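Local coordinates for putative signal recognition particle protein (Chaetomium thermophilum, PDB 5CK5) that binds GDP and GTP together with magnesium, and probably serves as the beta subunit of the signal recognition particle receptor at the endoplasmic reticulum membrane, at residues 30-35 against 166-171; 19-24 against 112-117. All coordinates share one frame; numbering follows the deposited sequence.

Both contacts are buried and converge on the central sheet of a P-loop GTPase fold. Strand 21-25 lies between strands 112-114 and 158-170, and then runs on through the P-loop into helix 32-41. Contact 2 joins strand 21-25 to strand 112-114 by a regular ladder of backbone hydrogen bonds, with S21, L23, L112 and I114 on one face and V22 and L113 on the other. Contact 1 has no hydrogen bond between its segments: A30 of the P-loop and L35 of the helix pack on L168 of strand 158-170, while the loop's amides turn to the nucleotide. The two meet near the phosphates, where K32 and T33 of contact 1 pack against D115 and T116 of contact 2.

Contact 1. Residues 30-35 against 166-171; sequences AGKTAL and IFLLDA. With MG (magnesium ion), chain F; GDP (guanosine-5'-diphosphate), chain E.
A30 and L168 meet where the P-loop (Walker A motif) of this GTPase fold rests on strand 158-170. A30 CB sits 3.4 Å from the carbonyl O of L168 and also touches L169 CA. L168 reaches beneath the loop: with CG anti to its backbone N (chi1 -164°), its CD2 comes within 3.2 Å of G31 O and 3.4 Å of K32 CA, at the start of helix 32-41. One turn on, L35 CD2 meets L168 CD2 at 4.1 Å, the two side chains slanting past each other. On this side methyl groups meet carbon and carbonyl oxygen, whereas the loop's amides face GDP. O3B of the beta phosphate accepts hydrogen bonds from A30 N and K32 N. K32 NZ lies 2.9 Å from GDP O3B and bonds it too; G31 N makes weak bonds to O3B and to the bridging O3A. The K32 chain bends at chi3 and chi4, which curls its ammonium back onto the phosphate, and A34 N holds O1A of the alpha phosphate. G31, with a phi of 114°, is the N-cap residue, and its carbonyl receives the first helical bond, from L35 N. Further out, A30 O is bonded by N219 ND2, and D170 forms a salt bridge with K220, which also hydrogen-bonds GDP. The magnesium ion is bound by T33 OG1 and GDP O1B, each 2.0 Å from it.

Contact 2. Residues 19-24 against 112-117; sequences LPSVLL and LLIDTP
S21 faces I114 diagonally across two parallel strands, 21-24 and 112-114, in the central sheet of the P-loop GTPase fold. I114 has CG1 anti to its carbonyl carbon (chi1 -75°), and CD1 at the end of that branch reaches back to S21, 3.5 Å from OG. Its other branch, CG2, goes to L23, whose CD1 methyl lies 3.7 Å away as the two side chains pass at a slant. L112 shares this face, its CB against S21 CB, and L137 of strand 136-139 covers S21, L23 and I114. On the reverse face L113 spans its neighbours by its two branches: CD1 approaches V22 CB at 4.1 Å, while CD2 meets L24 CD2 at 4.0 Å. F39 of helix 32-41 packs on L113 there, and I166 of strand 158-170 touches both V22 and L113. Between the faces the ladder alternates donors: L112 N to P20 O, V22 N to L112 O, I114 N to V22 O and L24 N to I114 O. The bond from I114 N is nearly straight at hydrogen (173°), and V22 N, 2.8 Å from L112 O, approaches it almost head-on. Next along the chain, D115-T116-P117 with the following G118 match the DxxG pattern of the G3 motif in GTPases, which leads to the phosphate site. The D115 carboxylate lies about 4 Å from the magnesium ion at nearest atoms. T116 turns back toward the first strand, with OG1 3.1 Å from L24 O.

Contact 1. Residues 30-35 against 166-171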
ATOM      1  N   ALA A  30      -4.628  -5.970  -9.997  1.00 37.31           N
ATOM      2  CA  ALA A  30      -5.279  -4.915  -9.230  1.00 30.35           C
ATOM      3  C   ALA A  30      -5.435  -3.671 -10.073  1.00 33.03           C
ATOM      4  O   ALA A  30      -6.371  -2.907  -9.908  1.00 31.21           O
ATOM      5  CB  ALA A  30      -4.492  -4.607  -8.005  1.00 24.66           C
ATOM      6  N   GLY A  31      -4.477  -3.471 -10.968  1.00 40.49           N
ATOM      7  CA  GLY A  31      -4.451  -2.306 -11.818  1.00 38.40           C
ATOM      8  C   GLY A  31      -3.252  -1.468 -11.450  1.00 42.42           C
ATOM      9  O   GLY A  31      -3.319  -0.250 -11.524  1.00 50.52           O
ATOM     10  N   LYS A  32      -2.171  -2.104 -11.008  1.00 37.29           N
ATOM     11  CA  LYS A  32      -1.027  -1.349 -10.518  1.00 25.55           C
ATOM     12  C   LYS A  32      -0.433  -0.650 -11.690  1.00 26.47           C
ATOM     13  O   LYS A  32      -0.327   0.569 -11.712  1.00 34.49           O
ATOM     14  CB  LYS A  32       0.026  -2.247  -9.852  1.00 25.56           C
ATOM     15  CG  LYS A  32      -0.497  -3.162  -8.789  1.00 25.06           C
ATOM     16  CD  LYS A  32       0.586  -3.594  -7.865  1.00 25.42           C
ATOM     17  CE  LYS A  32       1.579  -4.496  -8.527  1.00 47.46           C
ATOM     18  NZ  LYS A  32       0.977  -5.583  -9.335  1.00 51.47           N
ATOM     19  N   THR A  33      -0.076  -1.466 -12.671  1.00 27.48           N
ATOM     20  CA  THR A  33       0.533  -1.053 -13.921  1.00 29.05           C
ATOM     21  C   THR A  33      -0.365  -0.068 -14.685  1.00 29.57           C
ATOM     22  O   THR A  33       0.117   0.873 -15.281  1.00 46.74           O
ATOM     23  CB  THR A  33       0.829  -2.294 -14.791  1.00 53.09           C
ATOM     24  OG1 THR A  33       1.364  -3.357 -13.980  1.00 50.29           O
ATOM     25  CG2 THR A  33       1.772  -1.951 -15.933  1.00 52.40           C
ATOM     26  N   ALA A  34      -1.674  -0.270 -14.647  1.00 28.75           N
ATOM     27  CA  ALA A  34      -2.615   0.696 -15.202  1.00 37.80           C
ATOM     28  C   ALA A  34      -2.545   2.089 -14.539  1.00 45.88           C
ATOM     29  O   ALA A  34      -2.446   3.101 -15.227  1.00 52.95           O
ATOM     30  CB  ALA A  34      -4.027   0.147 -15.096  1.00 35.53           C
ATOM     31  N   LEU A  35      -2.589   2.126 -13.207  1.00 44.78           N
ATOM     32  CA  LEU A  35      -2.605   3.363 -12.419  1.00 40.66           C
ATOM     33  C   LEU A  35      -1.368   4.209 -12.631  1.00 45.86           C
ATOM     34  O   LEU A  35      -1.411   5.430 -12.542  1.00 53.63           O
ATOM     35  CB  LEU A  35      -2.728   3.050 -10.921  1.00 41.98           C
ATOM     36  CG  LEU A  35      -2.765   4.230  -9.934  1.00 46.65           C
ATOM     37  CD1 LEU A  35      -4.030   5.070 -10.099  1.00 48.34           C
ATOM     38  CD2 LEU A  35      -2.629   3.795  -8.500  1.00 26.06           C
ATOM     39  N   ILE A 166       0.846   3.006  -1.383  1.00 41.19           N
ATOM     40  CA  ILE A 166      -0.503   2.815  -1.909  1.00 38.83           C
ATOM     41  C   ILE A 166      -0.800   1.341  -2.085  1.00 39.21           C
ATOM     42  O   ILE A 166      -0.211   0.712  -2.946  1.00 40.63           O
ATOM     43  CB  ILE A 166      -0.723   3.502  -3.271  1.00 36.01           C
ATOM     44  CG1 ILE A 166      -0.648   5.016  -3.136  1.00 41.13           C
ATOM     45  CG2 ILE A 166      -2.088   3.152  -3.831  1.00 31.96           C
ATOM     46  CD1 ILE A 166      -0.819   5.745  -4.447  1.00 42.13           C
ATOM     47  N   PHE A 167      -1.728   0.795  -1.294  1.00 38.54           N
ATOM     48  CA  PHE A 167      -2.147  -0.591  -1.484  1.00 33.28           C
ATOM     49  C   PHE A 167      -3.406  -0.736  -2.361  1.00 29.09           C
ATOM     50  O   PHE A 167      -4.533  -0.575  -1.921  1.00 23.44           O
ATOM     51  CB  PHE A 167      -2.371  -1.293  -0.138  1.00 35.31           C
ATOM     52  CG  PHE A 167      -2.489  -2.789  -0.265  1.00 38.87           C
ATOM     53  CD1 PHE A 167      -1.369  -3.572  -0.520  1.00 37.03           C
ATOM     54  CD2 PHE A 167      -3.730  -3.410  -0.193  1.00 36.25           C
ATOM     55  CE1 PHE A 167      -1.478  -4.952  -0.670  1.00 32.79           C
ATOM     56  CE2 PHE A 167      -3.849  -4.783  -0.346  1.00 36.47           C
ATOM     57  CZ  PHE A 167      -2.715  -5.555  -0.587  1.00 33.90           C
ATOM     58  N   LEU A 168      -3.165  -1.145  -3.597  1.00 28.96           N
ATOM     59  CA  LEU A 168      -4.166  -1.255  -4.641  1.00 28.85           C
ATOM     60  C   LEU A 168      -4.747  -2.650  -4.737  1.00 32.41           C
ATOM     61  O   LEU A 168      -4.018  -3.623  -4.765  1.00 35.40           O
ATOM     62  CB  LEU A 168      -3.520  -0.877  -5.975  1.00 25.71           C
ATOM     63  CG  LEU A 168      -4.353  -0.547  -7.206  1.00 36.86           C
ATOM     64  CD1 LEU A 168      -5.309   0.619  -6.969  1.00 34.44           C
ATOM     65  CD2 LEU A 168      -3.396  -0.196  -8.295  1.00 38.89           C
ATOM     66  N   LEU A 169      -6.065  -2.753  -4.812  1.00 36.59           N
ATOM     67  CA  LEU A 169      -6.699  -4.050  -5.018  1.00 38.00           C
ATOM     68  C   LEU A 169      -7.891  -3.946  -5.956  1.00 41.25           C
ATOM     69  O   LEU A 169      -8.479  -2.887  -6.122  1.00 44.76           O
ATOM     70  CB  LEU A 169      -7.136  -4.670  -3.696  1.00 35.20           C
ATOM     71  CG  LEU A 169      -8.146  -3.930  -2.838  1.00 31.90           C
ATOM     72  CD1 LEU A 169      -9.544  -4.410  -3.163  1.00 24.76           C
ATOM     73  CD2 LEU A 169      -7.816  -4.139  -1.373  1.00 23.28           C
ATOM     74  N   ASP A 170      -8.248  -5.061  -6.564  1.00 39.22           N
ATOM     75  CA  ASP A 170      -9.395  -5.091  -7.435  1.00 39.96           C
ATOM     76  C   ASP A 170     -10.643  -5.317  -6.587  1.00 42.85           C
ATOM     77  O   ASP A 170     -10.813  -6.377  -5.993  1.00 46.58           O
ATOM     78  CB  ASP A 170      -9.215  -6.177  -8.481  1.00 38.59           C
ATOM     79  CG  ASP A 170     -10.260  -6.132  -9.533  1.00 43.83           C
ATOM     80  OD1 ASP A 170     -11.313  -5.529  -9.275  1.00 46.44           O
ATOM     81  OD2 ASP A 170     -10.024  -6.680 -10.628  1.00 49.13           O
ATOM     82  N   ALA A 171     -11.504  -4.308  -6.527  1.00 40.42           N
ATOM     83  CA  ALA A 171     -12.702  -4.355  -5.695  1.00 27.94           C
ATOM     84  C   ALA A 171     -13.811  -5.212  -6.299  1.00 37.16           C
ATOM     85  O   ALA A 171     -14.720  -5.626  -5.599  1.00 37.03           O
ATOM     86  CB  ALA A 171     -13.197  -2.974  -5.441  1.00 28.12           C
TER
HETATM   87 MG    MG F 402       1.899  -5.094 -13.208  1.00 25.85          MG
HETATM   88  PB  GDP E 401      -1.315  -5.523 -12.224  1.00 31.08           P
HETATM   89  O1B GDP E 401      -0.025  -4.904 -12.691  1.00 26.24           O
HETATM   90  O2B GDP E 401      -1.287  -7.003 -12.440  1.00 42.28           O
HETATM   91  O3B GDP E 401      -1.548  -5.294 -10.775  1.00 37.27           O
HETATM   92  O3A GDP E 401      -2.641  -4.952 -12.919  1.00 49.13           O
HETATM   93  PA  GDP E 401      -2.801  -4.496 -14.436  1.00 37.82           P
HETATM   94  O1A GDP E 401      -2.782  -3.011 -14.531  1.00 34.59           O
HETATM   95  O2A GDP E 401      -1.808  -5.146 -15.356  1.00 43.50           O
HETATM   96  O5' GDP E 401      -4.180  -5.181 -14.801  1.00 29.51           O
HETATM   97  C5' GDP E 401      -5.400  -5.041 -14.116  1.00 31.78           C
HETATM   98  C4' GDP E 401      -6.436  -5.329 -15.185  1.00 38.04           C
HETATM   99  O4' GDP E 401      -7.595  -4.631 -14.769  1.00 40.69           O
HETATM  100  C3' GDP E 401      -5.981  -4.724 -16.517  1.00 44.35           C
HETATM  101  O3' GDP E 401      -6.419  -5.414 -17.705  1.00 37.20           O
HETATM  102  C2' GDP E 401      -6.606  -3.358 -16.521  1.00 45.56           C
HETATM  103  O2' GDP E 401      -6.935  -2.980 -17.852  1.00 50.90           O
HETATM  104  C1' GDP E 401      -7.847  -3.566 -15.679  1.00 40.52           C
HETATM  105  N9  GDP E 401      -8.072  -2.319 -14.950  1.00 38.11           N
HETATM  106  C8  GDP E 401      -7.157  -1.508 -14.408  1.00 36.39           C
HETATM  107  N7  GDP E 401      -7.766  -0.456 -13.822  1.00 38.80           N
HETATM  108  C5  GDP E 401      -9.092  -0.596 -13.996  1.00 35.66           C
HETATM  109  C6  GDP E 401     -10.323   0.135 -13.654  1.00 31.08           C
HETATM  110  O6  GDP E 401     -10.305   1.199 -13.020  1.00 36.10           O
HETATM  111  N1  GDP E 401     -11.477  -0.380 -14.045  1.00 27.52           N
HETATM  112  C2  GDP E 401     -11.565  -1.527 -14.719  1.00 33.22           C
HETATM  113  N2  GDP E 401     -12.772  -2.002 -15.081  1.00 38.50           N
HETATM  114  N3  GDP E 401     -10.497  -2.250 -15.066  1.00 38.58           N
HETATM  115  C4  GDP E 401      -9.269  -1.834 -14.739  1.00 38.16           C

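Contact 2. Residues 19-24 against 112-117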
ATOM      1  N   LEU A  19      12.691  13.268  -5.840  1.00 78.33           N
ATOM      2  CA  LEU A  19      11.418  13.484  -5.185  1.00 75.17           C
ATOM      3  C   LEU A  19      11.080  12.274  -4.334  1.00 71.16           C
ATOM      4  O   LEU A  19      11.472  11.159  -4.679  1.00 69.24           O
ATOM      5  CB  LEU A  19      10.323  13.723  -6.224  1.00 78.15           C
ATOM      6  CG  LEU A  19      10.486  14.992  -7.054  1.00 84.69           C
ATOM      7  CD1 LEU A  19       9.987  14.845  -8.519  1.00 74.35           C
ATOM      8  CD2 LEU A  19       9.846  16.158  -6.298  1.00 87.00           C
ATOM      9  N   PRO A  20      10.349  12.474  -3.223  1.00 68.87           N
ATOM     10  CA  PRO A  20      10.010  11.281  -2.435  1.00 62.84           C
ATOM     11  C   PRO A  20       9.087  10.364  -3.237  1.00 62.92           C
ATOM     12  O   PRO A  20       8.380  10.830  -4.127  1.00 65.74           O
ATOM     13  CB  PRO A  20       9.302  11.839  -1.202  1.00 59.39           C
ATOM     14  CG  PRO A  20       8.893  13.227  -1.554  1.00 64.56           C
ATOM     15  CD  PRO A  20       9.716  13.705  -2.712  1.00 68.25           C
ATOM     16  N   SER A  21       9.089   9.074  -2.940  1.00 61.59           N
ATOM     17  CA  SER A  21       8.315   8.143  -3.753  1.00 56.10           C
ATOM     18  C   SER A  21       7.276   7.386  -2.912  1.00 47.91           C
ATOM     19  O   SER A  21       7.420   7.223  -1.700  1.00 44.58           O
ATOM     20  CB  SER A  21       9.245   7.171  -4.500  1.00 58.06           C
ATOM     21  OG  SER A  21      10.021   6.356  -3.639  1.00 38.84           O
ATOM     22  N   VAL A  22       6.208   6.960  -3.572  1.00 44.59           N
ATOM     23  CA  VAL A  22       5.140   6.224  -2.930  1.00 43.52           C
ATOM     24  C   VAL A  22       5.123   4.824  -3.471  1.00 42.90           C
ATOM     25  O   VAL A  22       5.012   4.630  -4.672  1.00 45.43           O
ATOM     26  CB  VAL A  22       3.775   6.872  -3.170  1.00 43.51           C
ATOM     27  CG1 VAL A  22       2.706   6.074  -2.489  1.00 46.72           C
ATOM     28  CG2 VAL A  22       3.774   8.288  -2.659  1.00 39.02           C
ATOM     29  N   LEU A  23       5.254   3.849  -2.583  1.00 42.25           N
ATOM     30  CA  LEU A  23       5.240   2.461  -2.997  1.00 39.39           C
ATOM     31  C   LEU A  23       3.830   1.996  -3.314  1.00 36.92           C
ATOM     32  O   LEU A  23       2.927   2.036  -2.478  1.00 42.19           O
ATOM     33  CB  LEU A  23       5.861   1.560  -1.940  1.00 37.67           C
ATOM     34  CG  LEU A  23       6.487   0.327  -2.589  1.00 39.91           C
ATOM     35  CD1 LEU A  23       7.416   0.752  -3.709  1.00 40.08           C
ATOM     36  CD2 LEU A  23       7.222  -0.540  -1.570  1.00 40.23           C
ATOM     37  N   LEU A  24       3.658   1.602  -4.560  1.00 31.36           N
ATOM     38  CA  LEU A  24       2.413   1.094  -5.058  1.00 33.10           C
ATOM     39  C   LEU A  24       2.543  -0.414  -5.057  1.00 38.93           C
ATOM     40  O   LEU A  24       3.291  -0.993  -5.844  1.00 36.54           O
ATOM     41  CB  LEU A  24       2.145   1.636  -6.458  1.00 34.17           C
ATOM     42  CG  LEU A  24       1.066   0.970  -7.287  1.00 31.92           C
ATOM     43  CD1 LEU A  24      -0.249   1.139  -6.578  1.00 35.47           C
ATOM     44  CD2 LEU A  24       1.039   1.577  -8.670  1.00 28.42           C
ATOM     45  N   LEU A 112       7.031  10.573  -6.884  1.00 50.21           N
ATOM     46  CA  LEU A 112       7.100   9.458  -7.824  1.00 49.23           C
ATOM     47  C   LEU A 112       6.211   8.311  -7.395  1.00 50.14           C
ATOM     48  O   LEU A 112       6.134   7.996  -6.220  1.00 59.01           O
ATOM     49  CB  LEU A 112       8.530   8.931  -7.947  1.00 46.25           C
ATOM     50  CG  LEU A 112       9.641   9.758  -8.593  1.00 46.06           C
ATOM     51  CD1 LEU A 112      10.968   9.154  -8.215  1.00 44.53           C
ATOM     52  CD2 LEU A 112       9.502   9.825 -10.097  1.00 45.93           C
ATOM     53  N   LEU A 113       5.563   7.668  -8.352  1.00 45.22           N
ATOM     54  CA  LEU A 113       4.770   6.491  -8.056  1.00 45.51           C
ATOM     55  C   LEU A 113       5.508   5.249  -8.529  1.00 50.28           C
ATOM     56  O   LEU A 113       5.796   5.096  -9.718  1.00 48.49           O
ATOM     57  CB  LEU A 113       3.411   6.570  -8.725  1.00 43.56           C
ATOM     58  CG  LEU A 113       2.437   5.549  -8.177  1.00 36.64           C
ATOM     59  CD1 LEU A 113       2.124   5.922  -6.757  1.00 33.31           C
ATOM     60  CD2 LEU A 113       1.205   5.514  -9.035  1.00 41.71           C
ATOM     61  N   ILE A 114       5.838   4.373  -7.591  1.00 50.22           N
ATOM     62  CA  ILE A 114       6.666   3.212  -7.893  1.00 44.95           C
ATOM     63  C   ILE A 114       5.914   1.889  -7.896  1.00 42.78           C
ATOM     64  O   ILE A 114       5.360   1.446  -6.888  1.00 45.60           O
ATOM     65  CB  ILE A 114       7.870   3.139  -6.933  1.00 45.42           C
ATOM     66  CG1 ILE A 114       8.883   4.197  -7.360  1.00 53.59           C
ATOM     67  CG2 ILE A 114       8.595   1.822  -7.050  1.00 44.99           C
ATOM     68  CD1 ILE A 114      10.065   4.315  -6.453  1.00 64.67           C
ATOM     69  N   ASP A 115       5.915   1.290  -9.079  1.00 42.57           N
ATOM     70  CA  ASP A 115       5.244   0.039  -9.395  1.00 43.09           C
ATOM     71  C   ASP A 115       6.001  -1.208  -8.958  1.00 43.89           C
ATOM     72  O   ASP A 115       7.220  -1.234  -8.949  1.00 48.04           O
ATOM     73  CB  ASP A 115       4.995  -0.009 -10.903  1.00 40.79           C
ATOM     74  CG  ASP A 115       3.961  -1.021 -11.297  1.00 38.84           C
ATOM     75  OD1 ASP A 115       3.483  -1.769 -10.431  1.00 31.39           O
ATOM     76  OD2 ASP A 115       3.621  -1.063 -12.491  1.00 43.47           O
ATOM     77  N   THR A 116       5.255  -2.243  -8.604  1.00 44.33           N
ATOM     78  CA  THR A 116       5.841  -3.492  -8.171  1.00 48.89           C
ATOM     79  C   THR A 116       5.281  -4.662  -9.018  1.00 50.47           C
ATOM     80  O   THR A 116       4.351  -4.478  -9.796  1.00 53.73           O
ATOM     81  CB  THR A 116       5.583  -3.694  -6.662  1.00 48.88           C
ATOM     82  OG1 THR A 116       4.188  -3.874  -6.420  1.00 52.39           O
ATOM     83  CG2 THR A 116       6.082  -2.485  -5.872  1.00 41.92           C
ATOM     84  N   PRO A 117       5.885  -5.853  -8.916  1.00 46.16           N
ATOM     85  CA  PRO A 117       5.305  -7.073  -9.483  1.00 43.49           C
ATOM     86  C   PRO A 117       4.198  -7.632  -8.605  1.00 52.25           C
ATOM     87  O   PRO A 117       4.245  -7.455  -7.382  1.00 58.48           O
ATOM     88  CB  PRO A 117       6.490  -8.043  -9.527  1.00 43.67           C
ATOM     89  CG  PRO A 117       7.692  -7.202  -9.436  1.00 42.36           C
ATOM     90  CD  PRO A 117       7.300  -6.056  -8.566  1.00 46.16           C
TER